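Local coordinates for DUTPase (Staphylococcus phage 11, PDB 4GV8), which hydrolyses dUTP to dUMP and pyrophosphate as a trimeric, moonlighting phage dUTPase, at residues Val36-Pro39 with Gln40-Ala43. Numbering follows the deposited sequence.
Sequences VLEP and QEKA
E38 and E41 close a tight reversal of the chain with two hydrogen bonds, a compact case of backbone and side chain sharing the closure of a turn. The amide N of E41 donates to O of E38 over 2.9 Å. In the other direction, the amide N of E38 gives its hydrogen to OE1 of E41, also at 2.9 Å and nearly straight, with an N-H...O angle of 172°. OE1 is approached from above the carboxylate plane, 56° out of it. E41 reaches back because its CG lies beside its own backbone N (chi1 -64°) and anti to its carbonyl carbon, and the chain then runs extended, side by side with that of E38; CB of E38 sits 3.5 Å from OE1 of E41. The two side chains point the same way, yet OE1 of E38 stays 5.3 Å from OE2 of E41, and E38 has a weak, long ion pair with R121.

Residues 38-41 form a type II beta turn, P39 and Q40 at its corners, linking strand 35-37 to edge strand 42-46 of the jelly roll. Q40 takes the positive phi of the second corner, and its side-chain amide is satisfied at both ends: OE1 accepts from NZ of K93, while NE2 donates to O of A96 and OD1 of D95. Next to the turn, L37 slides past E41 in the opposite direction, its CD1 3.6 Å from CB of E41 and 4.0 Å from CB of A43. The CB of K42 points away from residues 36-39, and its NZ donates to O of S68 of the second subunit of the trimer.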
loop_
_atom_site.group_PDB
_atom_site.type_symbol
_atom_site.label_atom_id
_atom_site.label_comp_id
_atom_site.label_asym_id
_atom_site.label_seq_id
_atom_site.Cartn_x
_atom_site.Cartn_y
_atom_site.Cartn_z
ATOM N N VAL B 36 -10.983 13.509 15.455
ATOM C CA VAL B 36 -11.992 12.465 15.408
ATOM C C VAL B 36 -12.195 12.080 13.941
ATOM O O VAL B 36 -12.291 12.941 13.083
ATOM C CB VAL B 36 -13.332 12.939 16.056
ATOM C CG1 VAL B 36 -14.413 11.884 15.887
ATOM C CG2 VAL B 36 -13.098 13.200 17.540
ATOM N N LEU B 37 -12.208 10.787 13.665
ATOM C CA LEU B 37 -12.382 10.270 12.314
ATOM C C LEU B 37 -13.440 9.141 12.326
ATOM O O LEU B 37 -13.215 8.041 12.855
ATOM C CB LEU B 37 -11.023 9.793 11.764
ATOM C CG LEU B 37 -10.821 9.748 10.231
ATOM C CD1 LEU B 37 -10.972 11.167 9.633
ATOM C CD2 LEU B 37 -9.449 9.132 9.906
ATOM N N GLU B 38 -14.593 9.429 11.732
ATOM C CA GLU B 38 -15.734 8.525 11.769
ATOM C C GLU B 38 -15.705 7.614 10.531
ATOM O O GLU B 38 -14.963 7.877 9.580
ATOM C CB GLU B 38 -17.018 9.364 11.848
ATOM C CG GLU B 38 -17.022 10.322 13.045
ATOM C CD GLU B 38 -18.345 10.388 13.817
ATOM O OE1 GLU B 38 -19.358 9.824 13.349
ATOM O OE2 GLU B 38 -18.348 11.019 14.920
ATOM N N PRO B 39 -16.485 6.520 10.545
ATOM C CA PRO B 39 -16.454 5.593 9.408
ATOM C C PRO B 39 -16.575 6.280 8.062
ATOM O O PRO B 39 -17.423 7.193 7.845
ATOM C CB PRO B 39 -17.638 4.674 9.660
ATOM C CG PRO B 39 -17.816 4.693 11.155
ATOM C CD PRO B 39 -17.377 6.039 11.622
ATOM N N GLN B 40 -15.664 5.855 7.194
ATOM C CA GLN B 40 -15.551 6.273 5.816
ATOM C C GLN B 40 -14.887 7.648 5.627
ATOM O O GLN B 40 -14.679 8.044 4.488
ATOM C CB GLN B 40 -16.896 6.141 5.099
ATOM C CG GLN B 40 -17.304 4.697 4.865
ATOM C CD GLN B 40 -16.187 3.928 4.176
ATOM O OE1 GLN B 40 -15.900 4.166 3.012
ATOM N NE2 GLN B 40 -15.547 3.005 4.901
ATOM N N GLU B 41 -14.531 8.324 6.727
ATOM C CA GLU B 41 -13.860 9.665 6.674
ATOM C C GLU B 41 -12.375 9.608 6.362
ATOM O O GLU B 41 -11.695 8.644 6.706
ATOM C CB GLU B 41 -14.089 10.466 7.975
ATOM C CG GLU B 41 -15.584 10.785 8.143
ATOM C CD GLU B 41 -15.896 11.724 9.280
ATOM O OE1 GLU B 41 -15.071 11.828 10.198
ATOM O OE2 GLU B 41 -17.017 12.304 9.290
ATOM N N LYS B 42 -11.902 10.660 5.700
ATOM C CA LYS B 42 -10.520 10.802 5.218
ATOM C C LYS B 42 -9.937 12.106 5.804
ATOM O O LYS B 42 -10.633 13.070 5.991
ATOM C CB LYS B 42 -10.479 10.856 3.681
ATOM C CG LYS B 42 -10.877 9.536 3.013
ATOM C CD LYS B 42 -11.110 9.677 1.534
ATOM C CE LYS B 42 -9.883 10.267 0.834
ATOM N NZ LYS B 42 -8.739 9.301 0.755
ATOM N N ALA B 43 -8.658 12.067 6.136
ATOM C CA ALA B 43 -7.911 13.223 6.592
ATOM C C ALA B 43 -6.423 13.028 6.254
ATOM O O ALA B 43 -5.936 11.886 5.967
ATOM C CB ALA B 43 -8.062 13.373 8.112
#